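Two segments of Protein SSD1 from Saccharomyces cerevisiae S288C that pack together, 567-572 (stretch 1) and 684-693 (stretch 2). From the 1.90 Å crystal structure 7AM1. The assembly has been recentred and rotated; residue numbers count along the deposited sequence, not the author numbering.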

ATOM      1  N   LYS A 567      -5.581 -31.634  -3.075  1.00 44.63           N
ATOM      2  CA  LYS A 567      -4.717 -32.784  -2.822  1.00 49.29           C
ATOM      3  C   LYS A 567      -4.064 -32.742  -1.442  1.00 51.82           C
ATOM      4  O   LYS A 567      -4.022 -33.771  -0.755  1.00 53.29           O
ATOM      5  CB  LYS A 567      -3.639 -32.874  -3.909  1.00 49.87           C
ATOM      6  N   LEU A 568      -3.540 -31.584  -1.022  1.00 53.92           N
ATOM      7  CA  LEU A 568      -2.852 -31.477   0.259  1.00 56.50           C
ATOM      8  C   LEU A 568      -3.757 -31.022   1.398  1.00 53.06           C
ATOM      9  O   LEU A 568      -3.374 -31.158   2.564  1.00 54.73           O
ATOM     10  CB  LEU A 568      -1.674 -30.501   0.187  1.00 60.74           C
ATOM     11  CG  LEU A 568      -0.479 -30.873  -0.687  1.00 65.04           C
ATOM     12  CD1 LEU A 568       0.670 -29.907  -0.394  1.00 66.17           C
ATOM     13  CD2 LEU A 568      -0.059 -32.317  -0.462  1.00 67.32           C
ATOM     14  N   GLY A 569      -4.920 -30.469   1.090  1.00 46.90           N
ATOM     15  CA  GLY A 569      -5.871 -30.114   2.129  1.00 45.21           C
ATOM     16  C   GLY A 569      -5.288 -29.171   3.165  1.00 44.20           C
ATOM     17  O   GLY A 569      -4.790 -28.089   2.839  1.00 43.72           O
ATOM     18  N   ASP A 570      -5.312 -29.606   4.429  1.00 46.86           N
ATOM     19  CA  ASP A 570      -5.048 -28.723   5.560  1.00 48.28           C
ATOM     20  C   ASP A 570      -3.656 -28.102   5.552  1.00 47.40           C
ATOM     21  O   ASP A 570      -3.444 -27.096   6.239  1.00 48.18           O
ATOM     22  CB  ASP A 570      -5.244 -29.496   6.869  1.00 53.34           C
ATOM     23  CG  ASP A 570      -6.702 -29.703   7.216  1.00 57.58           C
ATOM     24  OD1 ASP A 570      -7.568 -29.197   6.477  1.00 58.39           O
ATOM     25  OD2 ASP A 570      -6.980 -30.354   8.245  1.00 60.80           O
ATOM     26  N   LEU A 571      -2.710 -28.649   4.795  1.00 47.06           N
ATOM     27  CA  LEU A 571      -1.360 -28.099   4.764  1.00 47.54           C
ATOM     28  C   LEU A 571      -1.145 -27.070   3.651  1.00 46.60           C
ATOM     29  O   LEU A 571      -0.061 -26.478   3.579  1.00 47.47           O
ATOM     30  CB  LEU A 571      -0.333 -29.232   4.630  1.00 48.49           C
ATOM     31  CG  LEU A 571      -0.268 -30.240   5.781  1.00 50.53           C
ATOM     32  CD1 LEU A 571       0.878 -31.225   5.552  1.00 52.25           C
ATOM     33  CD2 LEU A 571      -0.129 -29.565   7.138  1.00 50.17           C
ATOM     34  N   ALA A 572      -2.150 -26.815   2.811  1.00 42.90           N
ATOM     35  CA  ALA A 572      -1.982 -25.883   1.703  1.00 40.74           C
ATOM     36  C   ALA A 572      -1.714 -24.468   2.206  1.00 39.54           C
ATOM     37  O   ALA A 572      -2.374 -23.980   3.127  1.00 39.34           O
ATOM     38  CB  ALA A 572      -3.231 -25.884   0.815  1.00 40.70           C
ATOM     39  N   PRO A 684       4.896 -37.881  -0.475  1.00 81.14           N
ATOM     40  CA  PRO A 684       4.367 -37.470   0.833  1.00 81.66           C
ATOM     41  C   PRO A 684       4.861 -36.080   1.201  1.00 78.92           C
ATOM     42  O   PRO A 684       6.055 -35.784   1.117  1.00 80.85           O
ATOM     43  CB  PRO A 684       4.897 -38.539   1.795  1.00 84.54           C
ATOM     44  CG  PRO A 684       6.064 -39.156   1.110  1.00 85.55           C
ATOM     45  CD  PRO A 684       5.884 -38.972  -0.371  1.00 84.22           C
ATOM     46  N   TYR A 685       3.923 -35.221   1.585  1.00 73.06           N
ATOM     47  CA  TYR A 685       4.221 -33.870   2.050  1.00 68.75           C
ATOM     48  C   TYR A 685       4.065 -33.868   3.566  1.00 70.16           C
ATOM     49  O   TYR A 685       2.946 -33.979   4.078  1.00 70.11           O
ATOM     50  CB  TYR A 685       3.297 -32.852   1.393  1.00 63.80           C
ATOM     51  CG  TYR A 685       3.687 -31.439   1.717  1.00 60.33           C
ATOM     52  CD1 TYR A 685       4.745 -30.823   1.065  1.00 57.39           C
ATOM     53  CD2 TYR A 685       3.019 -30.731   2.704  1.00 59.30           C
ATOM     54  CE1 TYR A 685       5.111 -29.533   1.372  1.00 54.70           C
ATOM     55  CE2 TYR A 685       3.377 -29.443   3.017  1.00 56.28           C
ATOM     56  CZ  TYR A 685       4.425 -28.852   2.354  1.00 53.83           C
ATOM     57  OH  TYR A 685       4.774 -27.564   2.674  1.00 52.23           O
ATOM     58  N   THR A 686       5.185 -33.733   4.283  1.00 74.01           N
ATOM     59  CA  THR A 686       5.227 -33.991   5.719  1.00 77.61           C
ATOM     60  C   THR A 686       5.626 -32.763   6.536  1.00 75.94           C
ATOM     61  O   THR A 686       6.202 -32.895   7.618  1.00 76.51           O
ATOM     62  CB  THR A 686       6.188 -35.143   6.022  1.00 82.54           C
ATOM     63  OG1 THR A 686       7.468 -34.867   5.436  1.00 84.22           O
ATOM     64  CG2 THR A 686       5.651 -36.456   5.470  1.00 83.56           C
ATOM     65  N   GLU A 687       5.329 -31.566   6.040  1.00 73.87           N
ATOM     66  CA  GLU A 687       5.633 -30.360   6.796  1.00 73.59           C
ATOM     67  C   GLU A 687       4.676 -30.208   7.970  1.00 71.10           C
ATOM     68  O   GLU A 687       3.485 -30.520   7.872  1.00 71.17           O
ATOM     69  CB  GLU A 687       5.558 -29.129   5.895  1.00 76.18           C
ATOM     70  CG  GLU A 687       6.584 -29.127   4.779  1.00 80.52           C
ATOM     71  CD  GLU A 687       8.007 -29.120   5.302  1.00 85.38           C
ATOM     72  OE1 GLU A 687       8.262 -28.437   6.316  1.00 86.70           O
ATOM     73  OE2 GLU A 687       8.864 -29.809   4.711  1.00 87.58           O
ATOM     74  N   ASP A 688       5.205 -29.716   9.085  1.00 69.30           N
ATOM     75  CA  ASP A 688       4.394 -29.479  10.269  1.00 69.10           C
ATOM     76  C   ASP A 688       3.446 -28.314  10.013  1.00 63.45           C
ATOM     77  O   ASP A 688       3.837 -27.292   9.443  1.00 60.90           O
ATOM     78  CB  ASP A 688       5.301 -29.180  11.461  1.00 74.94           C
ATOM     79  CG  ASP A 688       4.527 -28.858  12.722  1.00 81.20           C
ATOM     80  OD1 ASP A 688       3.331 -29.207  12.804  1.00 83.60           O
ATOM     81  OD2 ASP A 688       5.120 -28.248  13.635  1.00 83.76           O
ATOM     82  N   MET A 689       2.184 -28.473  10.423  1.00 57.61           N
ATOM     83  CA  MET A 689       1.220 -27.403  10.201  1.00 56.17           C
ATOM     84  C   MET A 689       1.615 -26.146  10.968  1.00 53.44           C
ATOM     85  O   MET A 689       1.417 -25.026  10.484  1.00 50.74           O
ATOM     86  CB  MET A 689      -0.191 -27.842  10.602  1.00 59.30           C
ATOM     87  CG  MET A 689      -1.238 -26.789  10.222  1.00 62.31           C
ATOM     88  SD  MET A 689      -2.963 -27.188  10.563  1.00 67.23           S
ATOM     89  CE  MET A 689      -3.195 -28.673   9.614  1.00 70.03           C
ATOM     90  N   GLU A 690       2.160 -26.311  12.173  1.00 55.61           N
ATOM     91  CA  GLU A 690       2.524 -25.150  12.977  1.00 56.55           C
ATOM     92  C   GLU A 690       3.752 -24.448  12.411  1.00 54.08           C
ATOM     93  O   GLU A 690       3.851 -23.219  12.478  1.00 54.07           O
ATOM     94  CB  GLU A 690       2.748 -25.571  14.428  1.00 60.94           C
ATOM     95  CG  GLU A 690       1.475 -26.069  15.099  1.00 64.59           C
ATOM     96  CD  GLU A 690       0.380 -25.011  15.119  1.00 66.81           C
ATOM     97  OE1 GLU A 690       0.706 -23.817  15.305  1.00 66.83           O
ATOM     98  OE2 GLU A 690      -0.802 -25.371  14.928  1.00 68.11           O
ATOM     99  N   ALA A 691       4.701 -25.204  11.858  1.00 52.35           N
ATOM    100  CA  ALA A 691       5.830 -24.579  11.178  1.00 51.63           C
ATOM    101  C   ALA A 691       5.367 -23.784   9.962  1.00 48.57           C
ATOM    102  O   ALA A 691       5.856 -22.675   9.715  1.00 47.11           O
ATOM    103  CB  ALA A 691       6.848 -25.640  10.762  1.00 53.90           C
ATOM    104  N   LEU A 692       4.428 -24.337   9.188  1.00 46.89           N
ATOM    105  CA  LEU A 692       3.909 -23.627   8.024  1.00 46.48           C
ATOM    106  C   LEU A 692       3.149 -22.377   8.443  1.00 44.68           C
ATOM    107  O   LEU A 692       3.216 -21.345   7.765  1.00 43.22           O
ATOM    108  CB  LEU A 692       3.006 -24.552   7.208  1.00 47.54           C
ATOM    109  CG  LEU A 692       3.727 -25.624   6.387  1.00 50.54           C
ATOM    110  CD1 LEU A 692       2.740 -26.650   5.861  1.00 51.86           C
ATOM    111  CD2 LEU A 692       4.507 -24.995   5.237  1.00 50.45           C
ATOM    112  N   LYS A 693       2.419 -22.452   9.560  1.00 45.98           N
ATOM    113  CA  LYS A 693       1.730 -21.273  10.067  1.00 46.44           C
ATOM    114  C   LYS A 693       2.725 -20.166  10.380  1.00 44.40           C
ATOM    115  O   LYS A 693       2.499 -19.003  10.032  1.00 42.06           O
ATOM    116  CB  LYS A 693       0.918 -21.621  11.313  1.00 49.16           C
ATOM    117  CG  LYS A 693       0.135 -20.443  11.886  1.00 50.79           C
ATOM    118  CD  LYS A 693      -0.456 -20.757  13.255  1.00 52.48           C
TER

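No hydrogen bond crosses between these two stretches of SSD1; the contact rests on apolar packing, and two leucines carry most of one side of it. It illustrates a general principle: segments more than a hundred residues apart in sequence can be held against each other by side-chain packing without a hydrogen bond between them.

Stretch 1 supplies the end of a helix followed by a tight turn. Gly 569 leaves helical geometry with positive phi, a conformation that favours glycine, and the chain then passes through a short 3-10 segment. Ala 572 N donates to Gly 569 O at 2.9 Å, while the bond from Leu 571 N to Leu 568 O, at 3.4 Å, is weak. Stretch 2 runs from a loop into a helix, whose start is capped by Asp 688: its OD1 accepts from Glu 690 N at 3.2 Å. The CA-to-CB bond of Asp 688 points away from stretch 1, and the residue makes no contact with it.

The turn sets Leu 568 and Leu 571 against different parts of Tyr 685. Leu 568 places CD1 over one ring face, 4.2 Å from the ring centroid and 21° off the normal, a CH-pi contact in which a methyl group meets the pi cloud. Leu 571 instead meets the ring edge, its CD1 lying 3.6 Å from Tyr 685 CD2.

Leu 571 is the most heavily covered residue of the contact. Its CD1 also lies 3.6 Å from Glu 687 O, its CD2 packs 3.9 Å from Met 689 CB, and its CB sits 4.2 Å from Leu 692 CD1. Met 689 extends along stretch 1 to bring CE within 3.5 Å of Asp 570 CB, so the methyl group meets the aliphatic part of an acidic residue.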